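Local coordinates for URE2 protein (Saccharomyces cerevisiae, PDB 1K0D) that represses genes of nitrogen utilization by holding GATA transcription activators in the cytoplasm, and also has glutathione peroxidase activity, at residues D156-V161 / N224-I229; I90-V95 / L106-D111. All blocks are in the same frame, centred on the assembly; numbering follows the deposited sequence.

Contact 1 of 2, residues D156-V161 / N224-I229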
loop_
_atom_site.group_PDB
_atom_site.type_symbol
_atom_site.label_atom_id
_atom_site.label_comp_id
_atom_site.label_asym_id
_atom_site.label_seq_id
_atom_site.Cartn_x
_atom_site.Cartn_y
_atom_site.Cartn_z
ATOM N N ASP B 156 -14.323 7.682 -13.030
ATOM C CA ASP B 156 -14.284 9.028 -12.473
ATOM C C ASP B 156 -13.205 9.117 -11.397
ATOM O O ASP B 156 -12.477 10.101 -11.322
ATOM C CB ASP B 156 -15.623 9.394 -11.839
ATOM C CG ASP B 156 -16.684 9.723 -12.860
ATOM O OD1 ASP B 156 -17.835 9.977 -12.448
ATOM O OD2 ASP B 156 -16.371 9.730 -14.066
ATOM N N GLU B 157 -13.114 8.088 -10.560
ATOM C CA GLU B 157 -12.124 8.083 -9.487
ATOM C C GLU B 157 -10.707 8.100 -10.045
ATOM O O GLU B 157 -9.837 8.797 -9.516
ATOM C CB GLU B 157 -12.323 6.867 -8.573
ATOM C CG GLU B 157 -11.329 6.776 -7.414
ATOM C CD GLU B 157 -11.366 7.985 -6.478
ATOM O OE1 GLU B 157 -10.484 8.075 -5.596
ATOM O OE2 GLU B 157 -12.270 8.841 -6.616
ATOM N N VAL B 158 -10.474 7.345 -11.114
ATOM C CA VAL B 158 -9.150 7.316 -11.722
ATOM C C VAL B 158 -8.774 8.695 -12.275
ATOM O O VAL B 158 -7.629 9.130 -12.128
ATOM C CB VAL B 158 -9.064 6.255 -12.841
ATOM C CG1 VAL B 158 -7.691 6.303 -13.514
ATOM C CG2 VAL B 158 -9.290 4.879 -12.245
ATOM N N ARG B 159 -9.727 9.388 -12.899
ATOM C CA ARG B 159 -9.449 10.729 -13.427
ATOM C C ARG B 159 -9.191 11.665 -12.260
ATOM O O ARG B 159 -8.394 12.596 -12.355
ATOM C CB ARG B 159 -10.629 11.286 -14.230
ATOM C CG ARG B 159 -10.796 10.707 -15.614
ATOM C CD ARG B 159 -11.917 11.440 -16.339
ATOM N NE ARG B 159 -12.727 10.521 -17.130
ATOM C CZ ARG B 159 -12.392 10.068 -18.329
ATOM N NH1 ARG B 159 -11.262 10.453 -18.901
ATOM N NH2 ARG B 159 -13.182 9.210 -18.946
ATOM N N ARG B 160 -9.895 11.424 -11.163
ATOM C CA ARG B 160 -9.730 12.242 -9.978
ATOM C C ARG B 160 -8.310 12.078 -9.419
ATOM O O ARG B 160 -7.628 13.067 -9.155
ATOM C CB ARG B 160 -10.761 11.845 -8.918
ATOM C CG ARG B 160 -10.600 12.590 -7.603
ATOM C CD ARG B 160 -11.353 11.909 -6.483
ATOM N NE ARG B 160 -10.791 12.290 -5.198
ATOM C CZ ARG B 160 -9.881 11.588 -4.528
ATOM N NH1 ARG B 160 -9.421 10.443 -5.003
ATOM N NH2 ARG B 160 -9.407 12.059 -3.385
ATOM N N VAL B 161 -7.855 10.838 -9.253
ATOM C CA VAL B 161 -6.519 10.627 -8.710
ATOM C C VAL B 161 -5.454 11.158 -9.659
ATOM O O VAL B 161 -4.414 11.646 -9.212
ATOM C CB VAL B 161 -6.253 9.132 -8.360
ATOM C CG1 VAL B 161 -7.223 8.683 -7.272
ATOM C CG2 VAL B 161 -6.397 8.254 -9.579
ATOM N N ASN B 224 0.276 3.646 -18.617
ATOM C CA ASN B 224 0.220 3.052 -19.951
ATOM C C ASN B 224 -1.034 2.205 -20.174
ATOM O O ASN B 224 -1.349 1.834 -21.303
ATOM C CB ASN B 224 1.461 2.175 -20.170
ATOM C CG ASN B 224 2.766 2.932 -19.945
ATOM O OD1 ASN B 224 3.839 2.329 -19.848
ATOM N ND2 ASN B 224 2.681 4.255 -19.866
ATOM N N VAL B 225 -1.749 1.912 -19.094
ATOM C CA VAL B 225 -2.944 1.074 -19.148
ATOM C C VAL B 225 -4.265 1.838 -19.134
ATOM O O VAL B 225 -5.285 1.340 -19.615
ATOM C CB VAL B 225 -2.925 0.066 -17.953
ATOM C CG1 VAL B 225 -4.278 -0.608 -17.776
ATOM C CG2 VAL B 225 -1.852 -0.978 -18.187
ATOM N N VAL B 226 -4.245 3.055 -18.603
ATOM C CA VAL B 226 -5.464 3.840 -18.482
ATOM C C VAL B 226 -6.187 4.195 -19.783
ATOM O O VAL B 226 -7.361 4.584 -19.762
ATOM C CB VAL B 226 -5.201 5.104 -17.626
ATOM C CG1 VAL B 226 -4.768 4.672 -16.226
ATOM C CG2 VAL B 226 -4.125 5.982 -18.265
ATOM N N ASP B 227 -5.503 4.047 -20.911
ATOM C CA ASP B 227 -6.113 4.319 -22.209
ATOM C C ASP B 227 -7.271 3.326 -22.402
ATOM O O ASP B 227 -8.286 3.642 -23.029
ATOM C CB ASP B 227 -5.085 4.108 -23.318
ATOM C CG ASP B 227 -4.517 2.699 -23.308
ATOM O OD1 ASP B 227 -3.823 2.335 -22.330
ATOM O OD2 ASP B 227 -4.777 1.944 -24.269
ATOM N N ARG B 228 -7.105 2.124 -21.849
ATOM C CA ARG B 228 -8.112 1.070 -21.951
ATOM C C ARG B 228 -9.439 1.423 -21.283
ATOM O O ARG B 228 -10.440 0.750 -21.505
ATOM C CB ARG B 228 -7.587 -0.235 -21.347
ATOM C CG ARG B 228 -6.368 -0.821 -22.051
ATOM C CD ARG B 228 -5.803 -1.969 -21.227
ATOM N NE ARG B 228 -4.486 -2.403 -21.688
ATOM C CZ ARG B 228 -3.679 -3.194 -20.988
ATOM N NH1 ARG B 228 -4.054 -3.638 -19.793
ATOM N NH2 ARG B 228 -2.498 -3.544 -21.479
ATOM N N ILE B 229 -9.452 2.461 -20.455
ATOM C CA ILE B 229 -10.692 2.857 -19.806
ATOM C C ILE B 229 -11.140 4.234 -20.294
ATOM O O ILE B 229 -11.889 4.940 -19.614
ATOM C CB ILE B 229 -10.562 2.854 -18.265
ATOM C CG1 ILE B 229 -9.428 3.771 -17.820
ATOM C CG2 ILE B 229 -10.322 1.436 -17.772
ATOM C CD1 ILE B 229 -9.253 3.822 -16.310
#
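Val158 and Ile229 reach toward each other tip to tip, the CG1 methyl of Val158 lying 4.1 Å from CD1 of Ile229. Val158 holds CG1 anti to its backbone N (chi1 177°), and that branch serves both partners, since the same methyl also lies 4.3 Å from CG1 of Val226. Valine suits this buried face of the helix, being short and branched enough to meet two residues at once, while the longer isoleucine reaches from the turn to the helix with its terminal CD1. The turn is a short 3-10 segment, residues 226-228, closed by a bond of 3.1 Å from Ile229 N to Val226 O, which brings the two hydrophobic residues onto one side. The packed part is thus one methyl against two, an ordinary van der Waals contact; Asp227 and Arg228 make the exposed side of the turn. Away from the apolar patch, Arg160 NH1 pairs with Glu157 OE1 at 2.7 Å in a salt bridge, near Met132 and the second subunit. Arg159 makes another, with Glu236. Within the all-helical C-terminal domain of this glutathione transferase fold, helix 112-142 borders both segments, Ile133 touching Val226, Leu137 touching Ile229 and Phe124 touching Val161.

Contact 2 of 2, residues I90-V95 / L106-D111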
loop_
_atom_site.group_PDB
_atom_site.type_symbol
_atom_site.label_atom_id
_atom_site.label_comp_id
_atom_site.label_asym_id
_atom_site.label_seq_id
_atom_site.Cartn_x
_atom_site.Cartn_y
_atom_site.Cartn_z
ATOM N N ILE B 90 8.062 -4.459 -1.845
ATOM C CA ILE B 90 9.238 -4.839 -2.621
ATOM C C ILE B 90 10.088 -3.594 -2.930
ATOM O O ILE B 90 11.311 -3.625 -2.778
ATOM C CB ILE B 90 8.831 -5.564 -3.943
ATOM C CG1 ILE B 90 8.215 -6.932 -3.613
ATOM C CG2 ILE B 90 10.050 -5.774 -4.834
ATOM C CD1 ILE B 90 7.643 -7.655 -4.810
ATOM N N LEU B 91 9.442 -2.498 -3.333
ATOM C CA LEU B 91 10.165 -1.265 -3.650
ATOM C C LEU B 91 10.927 -0.729 -2.455
ATOM O O LEU B 91 12.103 -0.357 -2.580
ATOM C CB LEU B 91 9.222 -0.171 -4.175
ATOM C CG LEU B 91 8.488 -0.434 -5.494
ATOM C CD1 LEU B 91 8.045 0.894 -6.104
ATOM C CD2 LEU B 91 9.394 -1.191 -6.451
ATOM N N LEU B 92 10.269 -0.685 -1.297
ATOM C CA LEU B 92 10.929 -0.193 -0.097
ATOM C C LEU B 92 12.089 -1.110 0.279
ATOM O O LEU B 92 13.117 -0.657 0.761
ATOM C CB LEU B 92 9.938 -0.078 1.072
ATOM C CG LEU B 92 8.909 1.055 0.957
ATOM C CD1 LEU B 92 8.098 1.133 2.246
ATOM C CD2 LEU B 92 9.621 2.395 0.696
ATOM N N HIS B 93 11.932 -2.404 0.050
ATOM C CA HIS B 93 13.010 -3.324 0.374
ATOM C C HIS B 93 14.214 -3.034 -0.526
ATOM O O HIS B 93 15.353 -2.989 -0.066
ATOM C CB HIS B 93 12.554 -4.767 0.183
ATOM C CG HIS B 93 13.587 -5.774 0.581
ATOM N ND1 HIS B 93 14.364 -6.448 -0.337
ATOM C CD2 HIS B 93 13.993 -6.196 1.800
ATOM C CE1 HIS B 93 15.204 -7.242 0.302
ATOM N NE2 HIS B 93 15.000 -7.106 1.600
ATOM N N LEU B 94 13.948 -2.824 -1.812
ATOM C CA LEU B 94 15.014 -2.548 -2.771
ATOM C C LEU B 94 15.782 -1.249 -2.522
ATOM O O LEU B 94 17.017 -1.255 -2.516
ATOM C CB LEU B 94 14.459 -2.560 -4.197
ATOM C CG LEU B 94 13.941 -3.938 -4.629
ATOM C CD1 LEU B 94 13.480 -3.879 -6.077
ATOM C CD2 LEU B 94 15.048 -4.970 -4.470
ATOM N N VAL B 95 15.082 -0.137 -2.305
ATOM C CA VAL B 95 15.802 1.107 -2.076
ATOM C C VAL B 95 16.506 1.108 -0.721
ATOM O O VAL B 95 17.590 1.675 -0.588
ATOM C CB VAL B 95 14.884 2.344 -2.209
ATOM C CG1 VAL B 95 14.283 2.369 -3.606
ATOM C CG2 VAL B 95 13.799 2.330 -1.144
ATOM N N LEU B 106 19.776 6.131 -3.971
ATOM C CA LEU B 106 19.268 6.251 -5.334
ATOM C C LEU B 106 17.751 6.006 -5.347
ATOM O O LEU B 106 17.275 5.039 -4.756
ATOM C CB LEU B 106 19.973 5.227 -6.225
ATOM C CG LEU B 106 20.238 5.554 -7.696
ATOM C CD1 LEU B 106 20.732 4.290 -8.399
ATOM C CD2 LEU B 106 18.977 6.069 -8.365
ATOM N N LEU B 107 17.006 6.885 -6.017
ATOM C CA LEU B 107 15.548 6.782 -6.118
ATOM C C LEU B 107 14.884 6.820 -4.736
ATOM O O LEU B 107 13.708 6.483 -4.587
ATOM C CB LEU B 107 15.157 5.471 -6.812
ATOM C CG LEU B 107 15.754 5.116 -8.178
ATOM C CD1 LEU B 107 15.321 3.716 -8.560
ATOM C CD2 LEU B 107 15.296 6.114 -9.225
ATOM N N TRP B 108 15.631 7.264 -3.734
ATOM C CA TRP B 108 15.136 7.270 -2.362
ATOM C C TRP B 108 15.675 8.526 -1.675
ATOM O O TRP B 108 15.963 9.528 -2.335
ATOM C CB TRP B 108 15.658 5.982 -1.700
ATOM C CG TRP B 108 15.175 5.608 -0.313
ATOM C CD1 TRP B 108 15.947 5.097 0.697
ATOM C CD2 TRP B 108 13.832 5.630 0.186
ATOM N NE1 TRP B 108 15.172 4.799 1.784
ATOM C CE2 TRP B 108 13.870 5.115 1.504
ATOM C CE3 TRP B 108 12.603 6.028 -0.347
ATOM C CZ2 TRP B 108 12.728 4.990 2.295
ATOM C CZ3 TRP B 108 11.461 5.904 0.440
ATOM C CH2 TRP B 108 11.533 5.389 1.748
ATOM N N SER B 109 15.808 8.479 -0.354
ATOM C CA SER B 109 16.337 9.615 0.382
ATOM C C SER B 109 16.805 9.172 1.756
ATOM O O SER B 109 16.212 8.276 2.361
ATOM C CB SER B 109 15.275 10.700 0.534
ATOM O OG SER B 109 15.794 11.816 1.243
ATOM N N ASP B 110 17.870 9.795 2.241
ATOM C CA ASP B 110 18.405 9.474 3.556
ATOM C C ASP B 110 17.748 10.361 4.612
ATOM O O ASP B 110 18.073 10.278 5.793
ATOM C CB ASP B 110 19.922 9.688 3.576
ATOM C CG ASP B 110 20.327 11.046 3.025
ATOM O OD1 ASP B 110 19.707 12.066 3.401
ATOM O OD2 ASP B 110 21.274 11.098 2.214
ATOM N N ASP B 111 16.817 11.203 4.172
ATOM C CA ASP B 111 16.108 12.132 5.051
ATOM C C ASP B 111 14.695 11.631 5.397
ATOM O O ASP B 111 13.882 11.377 4.502
ATOM C CB ASP B 111 16.034 13.497 4.368
ATOM C CG ASP B 111 15.248 14.511 5.165
ATOM O OD1 ASP B 111 15.698 14.889 6.267
ATOM O OD2 ASP B 111 14.175 14.937 4.686
HETATM O O HOH W 1 18.425 3.853 -2.196
#
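Val95 O and Leu106 O are joined by one water, which donates to both. It lies 2.8 Å from Val95 O. Its distance to Leu106 O is 3.0 Å. This bridge ties helix 87-102, the last helix of the thioredoxin-like N-terminal domain in the glutathione transferase fold, to the linker that leads into the helical domain. Beside it, Val95 and Trp108 make a CH-pi contact: the CG2 methyl stands over one face of the indole, 3.6 Å from the centroid of the five-membered ring and 14° off its normal. Trp108 turns its CG away from its backbone N (chi1 -173°), directing the indole from the linker onto the helix. Tryptophan suits the place because its large flat ring can meet Val95 over a face, and Leu92 and Gln115, Ile118 and Asn119 of helix 112-142 elsewhere. Valine, branched and compact, can set one methyl on the ring while CG1 faces the linker backbone, 4.2 Å from Leu106 O. Farther along, Ser109 OG accepts from Asp111 N at 3.2 Å in an ST turn, and Asp111, as N-cap, bonds through OD2 to Asp114 N. At the far end of the indole, Leu92 brings its CD2 methyl obliquely to within 3.7 Å of Trp108 CH2.

How the contacts relate
Contact 2 comes first along the chain, and both its segments precede those of contact 1. Their centres lie 27 Å apart on opposite sides of the chain's centre, with about 14 Å between nearest atoms, so the two do not touch. Helix 112-142 connects them: it starts directly after the linker of contact 2, packs on Trp108 near its beginning, and farther on lies against both segments of contact 1. Contact 2 thus joins the N-terminal thioredoxin-like domain to the start of the helical domain, whereas contact 1 lies within the helical domain, packing helix 148-176 against the turn after helix 220-223. Neither touches glutathione: the side chains of Leu92 and Val226 are about 11 Å and 13 Å from a bound molecule.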